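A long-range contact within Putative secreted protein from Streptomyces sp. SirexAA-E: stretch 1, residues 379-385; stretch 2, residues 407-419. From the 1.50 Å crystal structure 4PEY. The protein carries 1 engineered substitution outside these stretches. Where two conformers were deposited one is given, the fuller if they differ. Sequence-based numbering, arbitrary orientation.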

ATOM      1  N   GLY A 379      16.336  -8.110  -9.925  1.00 16.55           N
ATOM      2  CA  GLY A 379      17.727  -7.723 -10.101  1.00 17.13           C
ATOM      3  C   GLY A 379      18.192  -7.007  -8.847  1.00 14.88           C
ATOM      4  O   GLY A 379      17.371  -6.584  -8.034  1.00 14.09           O
ATOM      5  N   PRO A 380      19.510  -6.868  -8.667  1.00 14.04           N
ATOM      6  CA  PRO A 380      19.992  -6.224  -7.440  1.00 14.17           C
ATOM      7  C   PRO A 380      19.496  -4.784  -7.307  1.00 13.69           C
ATOM      8  O   PRO A 380      19.392  -4.064  -8.302  1.00 15.73           O
ATOM      9  N   GLY A 381      19.181  -4.388  -6.079  1.00 11.97           N
ATOM     10  CA  GLY A 381      18.762  -3.033  -5.769  1.00 12.18           C
ATOM     11  C   GLY A 381      19.217  -2.695  -4.366  1.00 11.30           C
ATOM     12  O   GLY A 381      19.310  -3.585  -3.514  1.00 12.46           O
ATOM     13  N   LYS A 382      19.525  -1.423  -4.131  1.00 11.36           N
ATOM     14  CA  LYS A 382      19.997  -0.956  -2.826  1.00 11.86           C
ATOM     15  C   LYS A 382      19.515   0.456  -2.520  1.00 11.49           C
ATOM     16  O   LYS A 382      19.510   1.321  -3.405  1.00 12.22           O
ATOM     17  N   ALA A 383      19.125   0.682  -1.264  1.00 11.93           N
ATOM     18  CA  ALA A 383      18.826   2.025  -0.773  1.00 11.68           C
ATOM     19  C   ALA A 383      19.045   2.084   0.735  1.00 10.61           C
ATOM     20  O   ALA A 383      18.751   1.122   1.436  1.00 13.37           O
ATOM     21  N   THR A 384      19.538   3.214   1.237  1.00 10.44           N
ATOM     22  CA  THR A 384      19.795   3.349   2.675  1.00 10.96           C
ATOM     23  C   THR A 384      18.488   3.540   3.453  1.00 11.43           C
ATOM     24  O   THR A 384      18.193   2.783   4.390  1.00 12.21           O
ATOM     25  N   THR A 385      17.705   4.544   3.063  1.00 11.78           N
ATOM     26  CA  THR A 385      16.389   4.784   3.652  0.93 11.86           C
ATOM     27  C   THR A 385      15.375   4.913   2.516  1.00 13.36           C
ATOM     28  O   THR A 385      15.564   5.722   1.617  1.00 17.56           O
ATOM     29  N   GLY A 407      13.457 -13.757  -5.350  1.00 15.18           N
ATOM     30  CA  GLY A 407      13.688 -13.204  -6.668  1.00 14.80           C
ATOM     31  C   GLY A 407      15.165 -13.152  -7.008  1.00 16.09           C
ATOM     32  O   GLY A 407      15.987 -13.842  -6.395  1.00 19.94           O
ATOM     33  N   GLU A 408      15.498 -12.321  -7.989  1.00 15.51           N
ATOM     34  CA  GLU A 408      16.877 -12.140  -8.434  1.00 18.10           C
ATOM     35  C   GLU A 408      17.511 -10.932  -7.767  1.00 14.74           C
ATOM     36  O   GLU A 408      16.849  -9.914  -7.554  1.00 15.83           O
ATOM     37  N   GLY A 409      18.794 -11.043  -7.440  1.00 14.57           N
ATOM     38  CA  GLY A 409      19.520  -9.927  -6.858  1.00 16.10           C
ATOM     39  C   GLY A 409      19.196  -9.726  -5.391  1.00 15.59           C
ATOM     40  O   GLY A 409      19.143  -8.596  -4.914  1.00 17.33           O
ATOM     41  N   VAL A 410      18.991 -10.831  -4.681  1.00 15.61           N
ATOM     42  CA  VAL A 410      18.641 -10.807  -3.262  1.00 15.72           C
ATOM     43  C   VAL A 410      19.761 -11.410  -2.415  1.00 16.07           C
ATOM     44  O   VAL A 410      20.333 -12.444  -2.765  1.00 18.25           O
ATOM     45  N   GLY A 411      20.083 -10.751  -1.307  1.00 14.43           N
ATOM     46  CA  GLY A 411      21.094 -11.243  -0.391  1.00 15.64           C
ATOM     47  C   GLY A 411      21.361 -10.223   0.695  1.00 14.34           C
ATOM     48  O   GLY A 411      21.133  -9.031   0.492  1.00 12.74           O
ATOM     49  N   TRP A 412      21.868 -10.688   1.836  1.00 15.60           N
ATOM     50  CA  TRP A 412      22.096  -9.832   2.994  1.00 15.13           C
ATOM     51  C   TRP A 412      22.900  -8.579   2.621  1.00 14.69           C
ATOM     52  O   TRP A 412      22.658  -7.490   3.141  1.00 17.45           O
ATOM     53  N   GLU A 413      23.847  -8.735   1.706  1.00 16.04           N
ATOM     54  CA  GLU A 413      24.545  -7.564   1.202  0.53 16.50           C
ATOM     55  C   GLU A 413      24.093  -7.199  -0.214  1.00 16.55           C
ATOM     56  O   GLU A 413      24.014  -6.021  -0.538  1.00 14.84           O
ATOM     57  N   THR A 414      23.736  -8.186  -1.032  1.00 15.82           N
ATOM     58  CA  THR A 414      23.356  -7.936  -2.429  1.00 16.05           C
ATOM     59  C   THR A 414      22.197  -6.945  -2.588  1.00 14.39           C
ATOM     60  O   THR A 414      22.266  -6.049  -3.443  1.00 16.28           O
ATOM     61  N   ASN A 415      21.149  -7.074  -1.777  1.00 13.26           N
ATOM     62  CA  ASN A 415      20.117  -6.038  -1.781  1.00 12.10           C
ATOM     63  C   ASN A 415      19.923  -5.426  -0.392  1.00 11.67           C
ATOM     64  O   ASN A 415      18.800  -5.212   0.070  1.00 12.45           O
ATOM     65  N   ARG A 416      21.038  -5.103   0.254  1.00 12.00           N
ATOM     66  CA  ARG A 416      21.007  -4.423   1.538  0.53 11.69           C
ATOM     67  C   ARG A 416      20.144  -3.165   1.489  1.00 11.53           C
ATOM     68  O   ARG A 416      20.267  -2.357   0.557  1.00 12.99           O
ATOM     69  N   ALA A 417      19.282  -3.008   2.485  1.00 11.59           N
ATOM     70  CA  ALA A 417      18.471  -1.806   2.645  1.00 11.55           C
ATOM     71  C   ALA A 417      18.224  -1.648   4.142  1.00 10.80           C
ATOM     72  O   ALA A 417      17.421  -2.382   4.721  1.00 12.23           O
ATOM     73  N   ASP A 418      18.955  -0.736   4.777  1.00 11.64           N
ATOM     74  CA  ASP A 418      18.943  -0.660   6.235  1.00 11.90           C
ATOM     75  C   ASP A 418      17.609  -0.182   6.805  1.00 11.89           C
ATOM     76  O   ASP A 418      17.107  -0.761   7.761  1.00 12.42           O
ATOM     77  N   TYR A 419      17.039   0.874   6.229  1.00 10.94           N
ATOM     78  CA  TYR A 419      15.885   1.541   6.839  1.00  9.44           C
ATOM     79  C   TYR A 419      14.729   1.658   5.847  1.00 10.73           C
ATOM     80  O   TYR A 419      14.923   2.062   4.697  1.00 11.49           O
TER

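Contact between residues 379-385 and 407-419, two stretches that run side by side and bury 556 Å² in total. Much of the polar pairing is made by backbone, and the side chains pack around it. Two direct hydrogen bonds join the stretches, one near each end: G379 N donates to E408 O (3.0 Å), and Y419 N donates to T384 O (2.9 Å), the latter beside the parallel bridge that pairs T385 with Y419. Between them the chains approach through CA-H...O contacts, N415 CA to G381 O at 3.1 Å and A417 CA to A383 O at 3.2 Å. G381 O has no hydrogen-bonding partner in the model, and neither does G409 O, which meets P380 CA at 3.6 Å; such contacts compensate these buried carbonyls only in part. A383 O fares better: water 2 donates to it (2.9 Å) and to Y419 O (2.8 Å), tying the two stretches together.

G409, at positive phi, lets the chains close up, its CA lying 3.6 Å from P380 N; a CB there would point toward the other stretch and clash with P380 N and G379 C. The P380 ring, C-gamma endo, reaches T414 (rotamer m) through CB to CG2 at 4.2 Å. K382 leaves its backbone sideways and extends as m, t, t, t across the second stretch, so that CE comes within 3.4 Å of both E413 O and T414 O. Its NZ makes a weak hydrogen bond to water 1 (3.5 Å), which accepts from the lysine and donates to E413 O (3.1 Å) and E413 OE1 (3.0 Å).

Y419 has the largest area covered by the opposing stretch. It and T385 project from the same face of the sheet, Y419 with chi1 in m and chi2 at -74°, T385 also in m, and T385 OG1 lies 3.7 Å from Y419 CD2, oblique to the ring. T384, another m rotamer, points its CB away, yet its CG2 still comes within 4.2 Å of Y419 CD2; its OG1 is satisfied elsewhere in the structure.

Other polar side chains bond within the second stretch. N415 (chi1 p) accepts at OD1 from G411 N (2.9 Å), while its ND2 is bonded elsewhere in the structure. R416, extended in t throughout chi1 to chi3, grips D418 (chi1 m) with two hydrogen bonds, NE to OD1 at 3.0 Å and NH1 to OD2 at 2.8 Å; a long salt bridge links R416 NH2 to E413 OE1 (3.8 Å).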

ATOM      1  CB  PRO A 380      21.518  -6.267  -7.593  1.00 16.59           C
ATOM      2  CG  PRO A 380      21.756  -6.439  -9.046  1.00 18.87           C
ATOM      3  CD  PRO A 380      20.607  -7.242  -9.573  1.00 16.61           C
ATOM      4  CB  LYS A 382      21.529  -0.972  -2.751  1.00 13.80           C
ATOM      5  CG  LYS A 382      22.167  -2.349  -2.731  1.00 16.75           C
ATOM      6  CD  LYS A 382      23.678  -2.191  -2.769  1.00 20.91           C
ATOM      7  CE  LYS A 382      24.385  -3.514  -2.796  1.00 28.53           C
ATOM      8  NZ  LYS A 382      25.845  -3.290  -2.907  1.00 34.16           N
ATOM      9  CB  ALA A 383      17.396   2.427  -1.122  1.00 13.36           C
ATOM     10  CB  THR A 384      20.765   4.509   2.957  1.00 11.20           C
ATOM     11  OG1 THR A 384      22.013   4.238   2.301  1.00 13.61           O
ATOM     12  CG2 THR A 384      21.017   4.653   4.447  1.00 14.34           C
ATOM     13  CB  THR A 385      16.360   6.059   4.521  0.93 13.85           C
ATOM     14  OG1 THR A 385      17.447   6.038   5.457  0.93 14.36           O
ATOM     15  CG2 THR A 385      15.045   6.166   5.276  0.93 15.58           C
ATOM     16  CB  GLU A 408      16.931 -11.976  -9.955  1.00 22.28           C
ATOM     17  CG  GLU A 408      16.520 -13.213 -10.734  1.00 27.98           C
ATOM     18  CD  GLU A 408      17.642 -14.229 -10.848  1.00 38.12           C
ATOM     19  OE1 GLU A 408      18.800 -13.877 -10.528  1.00 41.88           O
ATOM     20  OE2 GLU A 408      17.369 -15.377 -11.261  1.00 42.41           O
ATOM     21  CB  VAL A 410      17.317 -11.581  -3.005  1.00 18.09           C
ATOM     22  CG1 VAL A 410      17.004 -11.678  -1.514  1.00 19.89           C
ATOM     23  CG2 VAL A 410      16.158 -10.920  -3.757  1.00 18.25           C
ATOM     24  CB  TRP A 412      22.808 -10.623   4.096  1.00 13.98           C
ATOM     25  CG  TRP A 412      22.978  -9.864   5.381  1.00 14.02           C
ATOM     26  CD1 TRP A 412      24.158  -9.487   5.958  1.00 14.64           C
ATOM     27  CD2 TRP A 412      21.940  -9.387   6.248  1.00 13.38           C
ATOM     28  NE1 TRP A 412      23.922  -8.811   7.124  1.00 15.68           N
ATOM     29  CE2 TRP A 412      22.571  -8.725   7.325  1.00 14.19           C
ATOM     30  CE3 TRP A 412      20.543  -9.454   6.217  1.00 14.62           C
ATOM     31  CZ2 TRP A 412      21.851  -8.134   8.367  1.00 14.38           C
ATOM     32  CZ3 TRP A 412      19.826  -8.866   7.258  1.00 13.94           C
ATOM     33  CH2 TRP A 412      20.483  -8.218   8.319  1.00 14.45           C
ATOM     34  CB  GLU A 413      26.062  -7.771   1.265  0.53 19.32           C
ATOM     35  CG  GLU A 413      26.635  -7.591   2.682  0.53 21.48           C
ATOM     36  CD  GLU A 413      26.136  -6.314   3.376  0.53 23.19           C
ATOM     37  OE1 GLU A 413      26.568  -5.199   2.994  0.53 21.61           O
ATOM     38  OE2 GLU A 413      25.304  -6.426   4.310  0.53 23.60           O
ATOM     39  CB  THR A 414      23.010  -9.257  -3.139  1.00 16.66           C
ATOM     40  OG1 THR A 414      24.144 -10.131  -3.063  1.00 20.23           O
ATOM     41  CG2 THR A 414      22.657  -9.021  -4.609  1.00 17.98           C
ATOM     42  CB  ASN A 415      18.775  -6.555  -2.362  1.00 11.90           C
ATOM     43  CG  ASN A 415      18.020  -7.519  -1.444  1.00 13.57           C
ATOM     44  OD1 ASN A 415      18.613  -8.324  -0.734  1.00 13.23           O
ATOM     45  ND2 ASN A 415      16.683  -7.457  -1.502  1.00 13.46           N
ATOM     46  CB  ARG A 416      22.423  -4.056   1.973  0.53 12.21           C
ATOM     47  CG  ARG A 416      22.466  -3.247   3.249  0.53 11.85           C
ATOM     48  CD  ARG A 416      23.886  -2.900   3.634  0.53 13.09           C
ATOM     49  NE  ARG A 416      23.913  -2.081   4.835  0.53 12.69           N
ATOM     50  CZ  ARG A 416      25.022  -1.591   5.375  0.53 15.20           C
ATOM     51  NH1 ARG A 416      24.955  -0.849   6.475  0.53 16.88           N
ATOM     52  NH2 ARG A 416      26.197  -1.844   4.811  0.53 17.39           N
ATOM     53  CB  ALA A 417      17.154  -1.906   1.856  1.00 12.69           C
ATOM     54  CB  ASP A 418      20.067   0.253   6.740  1.00 14.50           C
ATOM     55  CG  ASP A 418      21.423  -0.445   6.779  1.00 15.65           C
ATOM     56  OD1 ASP A 418      21.474  -1.685   6.620  1.00 15.29           O
ATOM     57  OD2 ASP A 418      22.440   0.252   6.997  1.00 18.58           O
ATOM     58  CB  TYR A 419      16.276   2.933   7.339  1.00 11.29           C
ATOM     59  CG  TYR A 419      17.503   2.948   8.228  1.00 12.07           C
ATOM     60  CD1 TYR A 419      17.446   2.480   9.533  1.00 14.29           C
ATOM     61  CD2 TYR A 419      18.714   3.432   7.758  1.00 13.70           C
ATOM     62  CE1 TYR A 419      18.569   2.492  10.357  1.00 14.18           C
ATOM     63  CE2 TYR A 419      19.841   3.454   8.569  1.00 14.69           C
ATOM     64  CZ  TYR A 419      19.763   2.989   9.867  1.00 15.43           C
ATOM     65  OH  TYR A 419      20.884   3.010  10.660  1.00 18.85           O
TER
HETATM   66  O   HOH W   1      25.756  -3.683   0.570  1.00 28.24           O
HETATM   67  O   HOH W   2      15.963   1.407   2.234  1.00 13.60           O